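Local coordinates for protein bacteriocin (Pseudomonas syringae pv. tomato, PDB 4FZL) that probably kills rival bacteria by cleaving the peptidoglycan precursor lipid II, as a calcium-binding phosphatase of the colicin M family, at residues H103-Q117 and V219-L232. Numbering follows the deposited sequence.
Sequences HGMFGLGAPLTFPIQ and VPFTSYSIEIPGSL. With EDO (1,2-ethanediol), chain I.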
# COMPACT_ATOMS: atom_id res chain seq x y z
N HIS A 103 0.04 -7.09 -8.07
CA HIS A 103 1.40 -7.47 -8.05
C HIS A 103 1.49 -8.95 -7.66
O HIS A 103 2.35 -9.66 -8.13
CB HIS A 103 2.21 -6.62 -7.08
CG HIS A 103 3.67 -6.75 -7.28
ND1 HIS A 103 4.32 -6.08 -8.27
CD2 HIS A 103 4.63 -7.53 -6.62
CE1 HIS A 103 5.60 -6.45 -8.23
NE2 HIS A 103 5.78 -7.30 -7.19
N GLY A 104 0.61 -9.44 -6.79
CA GLY A 104 0.69 -10.88 -6.38
C GLY A 104 0.34 -11.83 -7.54
O GLY A 104 0.73 -12.99 -7.57
N MET A 105 -0.43 -11.33 -8.50
CA MET A 105 -0.86 -12.15 -9.63
C MET A 105 -0.09 -11.90 -10.94
O MET A 105 -0.13 -12.73 -11.85
CB MET A 105 -2.34 -11.95 -9.90
CG MET A 105 -3.26 -12.62 -8.88
SD MET A 105 -4.84 -11.77 -9.04
CE MET A 105 -4.44 -11.06 -10.63
N PHE A 106 0.56 -10.75 -11.04
CA PHE A 106 1.28 -10.39 -12.27
C PHE A 106 2.74 -10.07 -12.07
O PHE A 106 3.49 -10.08 -13.05
CB PHE A 106 0.64 -9.19 -12.97
CG PHE A 106 -0.83 -9.37 -13.28
CD1 PHE A 106 -1.22 -10.47 -14.03
CD2 PHE A 106 -1.76 -8.56 -12.76
CE1 PHE A 106 -2.55 -10.71 -14.30
CE2 PHE A 106 -3.10 -8.76 -13.04
CZ PHE A 106 -3.50 -9.84 -13.78
N GLY A 107 3.17 -9.84 -10.82
CA GLY A 107 4.51 -9.36 -10.54
C GLY A 107 5.65 -10.38 -10.42
O GLY A 107 6.78 -9.96 -10.15
N LEU A 108 5.37 -11.68 -10.62
CA LEU A 108 6.42 -12.74 -10.65
C LEU A 108 7.24 -12.83 -9.36
O LEU A 108 8.39 -13.19 -9.38
CB LEU A 108 7.35 -12.47 -11.82
CG LEU A 108 6.68 -12.43 -13.19
CD1 LEU A 108 7.75 -12.15 -14.25
CD2 LEU A 108 5.94 -13.74 -13.49
N GLY A 109 6.68 -12.42 -8.22
CA GLY A 109 7.41 -12.52 -6.96
C GLY A 109 8.44 -11.40 -6.79
O GLY A 109 9.19 -11.41 -5.82
N ALA A 110 8.50 -10.44 -7.69
CA ALA A 110 9.49 -9.34 -7.56
C ALA A 110 9.19 -8.53 -6.31
O ALA A 110 8.02 -8.35 -5.98
CB ALA A 110 9.44 -8.42 -8.79
N PRO A 111 10.22 -8.05 -5.60
CA PRO A 111 9.89 -7.10 -4.52
C PRO A 111 9.18 -5.83 -5.02
O PRO A 111 9.38 -5.45 -6.19
CB PRO A 111 11.26 -6.71 -3.95
CG PRO A 111 12.25 -7.66 -4.53
CD PRO A 111 11.66 -8.22 -5.78
N LEU A 112 8.39 -5.14 -4.17
CA LEU A 112 7.63 -3.91 -4.49
C LEU A 112 8.14 -2.94 -3.40
O LEU A 112 8.56 -3.36 -2.27
CB LEU A 112 6.08 -4.28 -4.35
CG LEU A 112 4.87 -3.44 -4.25
CD1 LEU A 112 4.77 -2.70 -5.56
CD2 LEU A 112 3.59 -4.22 -4.14
N THR A 113 8.12 -1.65 -3.70
CA THR A 113 8.49 -0.60 -2.75
C THR A 113 7.30 0.16 -2.28
O THR A 113 6.47 0.54 -3.10
CB THR A 113 9.54 0.33 -3.35
OG1 THR A 113 10.67 -0.46 -3.73
CG2 THR A 113 9.91 1.46 -2.39
N PHE A 114 7.18 0.37 -0.97
CA PHE A 114 6.14 1.17 -0.35
C PHE A 114 6.86 2.23 0.47
O PHE A 114 7.19 2.00 1.59
CB PHE A 114 5.21 0.34 0.54
CG PHE A 114 3.86 0.99 0.82
CD1 PHE A 114 3.57 2.30 0.58
CD2 PHE A 114 2.87 0.26 1.39
CE1 PHE A 114 2.34 2.84 0.83
CE2 PHE A 114 1.65 0.79 1.72
CZ PHE A 114 1.39 2.11 1.44
N PRO A 115 7.21 3.36 -0.15
CA PRO A 115 8.01 4.36 0.60
C PRO A 115 7.38 4.69 1.96
O PRO A 115 6.15 4.90 2.03
CB PRO A 115 8.05 5.56 -0.34
CG PRO A 115 7.89 4.90 -1.71
CD PRO A 115 6.91 3.80 -1.53
N ILE A 116 8.19 4.78 3.01
CA ILE A 116 7.57 4.92 4.34
C ILE A 116 6.63 6.15 4.44
O ILE A 116 5.63 6.11 5.15
CB ILE A 116 8.69 4.88 5.45
CG1 ILE A 116 8.12 4.57 6.83
CG2 ILE A 116 9.50 6.20 5.48
CD1 ILE A 116 9.14 4.21 7.90
N GLN A 117 7.03 7.22 3.76
CA GLN A 117 6.24 8.41 3.80
C GLN A 117 4.84 8.30 3.11
O GLN A 117 3.95 9.06 3.36
CB GLN A 117 7.07 9.59 3.28
CG GLN A 117 7.30 9.53 1.80
CD GLN A 117 8.59 8.83 1.37
OE1 GLN A 117 9.15 8.04 2.11
NE2 GLN A 117 9.05 9.16 0.16
N VAL A 219 -6.70 -18.47 -9.73
CA VAL A 219 -5.67 -17.75 -10.46
C VAL A 219 -4.30 -17.93 -9.78
O VAL A 219 -4.21 -17.86 -8.53
CB VAL A 219 -6.07 -16.28 -10.53
CG1 VAL A 219 -4.95 -15.43 -11.12
CG2 VAL A 219 -7.37 -16.22 -11.32
N PRO A 220 -3.22 -18.14 -10.57
CA PRO A 220 -1.92 -18.26 -9.88
C PRO A 220 -1.47 -16.97 -9.16
O PRO A 220 -1.75 -15.90 -9.61
CB PRO A 220 -0.93 -18.60 -10.99
CG PRO A 220 -1.78 -19.06 -12.16
CD PRO A 220 -3.11 -18.34 -12.03
N PHE A 221 -0.76 -17.12 -8.07
CA PHE A 221 -0.25 -16.00 -7.28
C PHE A 221 1.16 -16.36 -6.80
O PHE A 221 1.54 -17.57 -6.60
CB PHE A 221 -1.15 -15.74 -6.09
CG PHE A 221 -1.23 -16.90 -5.13
CD1 PHE A 221 -0.31 -17.04 -4.09
CD2 PHE A 221 -2.28 -17.79 -5.23
CE1 PHE A 221 -0.42 -18.08 -3.19
CE2 PHE A 221 -2.39 -18.85 -4.35
CZ PHE A 221 -1.45 -18.99 -3.32
N THR A 222 1.96 -15.30 -6.56
CA THR A 222 3.26 -15.48 -5.90
C THR A 222 3.40 -14.39 -4.86
O THR A 222 3.26 -13.20 -5.15
CB THR A 222 4.44 -15.41 -6.89
OG1 THR A 222 4.19 -16.38 -7.92
CG2 THR A 222 5.79 -15.73 -6.19
N SER A 223 3.65 -14.83 -3.63
CA SER A 223 3.90 -13.91 -2.51
C SER A 223 5.22 -13.18 -2.78
O SER A 223 6.07 -13.63 -3.56
CB SER A 223 3.93 -14.73 -1.19
OG SER A 223 2.61 -15.29 -0.99
N TYR A 224 5.44 -12.09 -2.08
CA TYR A 224 6.57 -11.25 -2.33
C TYR A 224 6.85 -10.34 -1.14
O TYR A 224 6.02 -10.22 -0.22
CB TYR A 224 6.30 -10.44 -3.62
CG TYR A 224 5.09 -9.51 -3.56
CD1 TYR A 224 5.20 -8.23 -3.01
CD2 TYR A 224 3.82 -9.92 -4.00
CE1 TYR A 224 4.09 -7.40 -3.05
CE2 TYR A 224 2.70 -9.08 -3.95
CZ TYR A 224 2.88 -7.82 -3.48
OH TYR A 224 1.80 -6.97 -3.41
N SER A 225 7.97 -9.65 -1.22
CA SER A 225 8.46 -8.75 -0.16
C SER A 225 8.04 -7.34 -0.54
O SER A 225 8.23 -6.89 -1.66
CB SER A 225 9.99 -8.94 -0.04
OG SER A 225 10.55 -7.95 0.80
N ILE A 226 7.58 -6.58 0.48
CA ILE A 226 7.33 -5.19 0.37
C ILE A 226 8.44 -4.50 1.18
O ILE A 226 8.54 -4.63 2.42
CB ILE A 226 5.91 -4.78 0.85
CG1 ILE A 226 4.84 -5.46 -0.00
CG2 ILE A 226 5.71 -3.25 0.79
CD1 ILE A 226 3.43 -5.00 0.25
N GLU A 227 9.25 -3.70 0.47
CA GLU A 227 10.29 -2.89 1.08
C GLU A 227 9.72 -1.58 1.48
O GLU A 227 8.94 -1.00 0.71
CB GLU A 227 11.46 -2.70 0.11
CG GLU A 227 12.05 -4.01 -0.28
CD GLU A 227 13.27 -3.96 -1.16
OE1 GLU A 227 13.70 -2.88 -1.56
OE2 GLU A 227 13.84 -5.03 -1.36
N ILE A 228 10.04 -1.10 2.68
CA ILE A 228 9.40 0.09 3.23
C ILE A 228 10.53 1.10 3.61
O ILE A 228 10.83 1.30 4.78
CB ILE A 228 8.51 -0.21 4.43
CG1 ILE A 228 7.53 -1.28 4.14
CG2 ILE A 228 7.80 1.06 4.84
CD1 ILE A 228 6.63 -1.72 5.33
N PRO A 229 11.21 1.65 2.55
CA PRO A 229 12.42 2.40 2.79
C PRO A 229 12.15 3.78 3.33
O PRO A 229 11.05 4.29 3.13
CB PRO A 229 13.07 2.46 1.38
CG PRO A 229 11.85 2.59 0.46
CD PRO A 229 10.86 1.62 1.10
N GLY A 230 13.17 4.39 3.97
CA GLY A 230 13.13 5.78 4.38
C GLY A 230 13.00 5.92 5.89
O GLY A 230 12.83 4.97 6.61
N SER A 231 12.97 7.14 6.35
CA SER A 231 12.80 7.41 7.72
C SER A 231 11.89 8.59 7.91
O SER A 231 11.82 9.45 7.04
CB SER A 231 14.18 7.59 8.36
OG SER A 231 14.77 8.78 7.83
N LEU A 232 11.18 8.57 9.03
CA LEU A 232 10.30 9.64 9.43
C LEU A 232 10.89 10.27 10.69
O LEU A 232 10.89 9.63 11.77
CB LEU A 232 8.94 9.13 9.77
CG LEU A 232 8.20 8.50 8.60
CD1 LEU A 232 6.89 7.85 9.11
CD2 LEU A 232 8.00 9.52 7.49
C1 EDO I . 0.66 -20.99 -5.64
O1 EDO I . 1.60 -19.89 -5.74
C2 EDO I . -0.67 -20.70 -6.37
O2 EDO I . -0.42 -20.10 -7.59
O HOH W 1 4.14 -11.80 -7.41
O HOH W 2 -1.74 -14.93 -12.15
O HOH W 3 9.79 -10.37 -3.29
O HOH W 4 8.74 -13.75 -4.12
O HOH W 5 12.81 -0.23 -2.10
O HOH W 6 11.28 6.54 1.31
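Leu-112 and Thr-113 run parallel to Ile-226 and Glu-227, a short two-stranded pairing within the mixed sheet of this colicin M-type domain. Leu-112 N donates to Ser-225 O, Glu-227 N to Leu-112 O (2.8 Å) and Phe-114 N to Glu-227 O (2.8 Å), so Leu-112 bonds to both neighbours of Ile-226, as parallel register requires. Beyond the strands, Ile-116 N reaches Pro-229 O at 2.9 Å, while at the other end Thr-222 N binds Gly-104 O in the carbonyl plane, tying the end of helix 96-106 to the loop before strand 224-227. Positive phi suits Gly-109 to its turn, and its bare CA accepts the Thr-222 methyl.

Tyr-224 packs its ring against the end of helix 96-106 and against Leu-112. With chi1 62° the ring lies toward Gly-104, CE2 3.5 Å from Gly-104 N, and its hydroxyl bonds to Ala-100 O. The His-103 ring meets it T-shaped, planes at 74°, with CD2 centred over the tyrosine face. Leu-112 CD2 packs against Tyr-224 CE1 at 3.4 Å. Farther on, branched Ile-116 crosses Ile-228, a neighbour of the calcium ligand Asp-195, at about a right angle, CB against CG2, and meets Leu-232 tip to tip. His-103 is anchored at both nitrogens: ND1 pairs with Tyr-83 OH, and NE2 donates to Ala-110 O at 2.8 Å, in the imidazole plane but above that of the carbonyl.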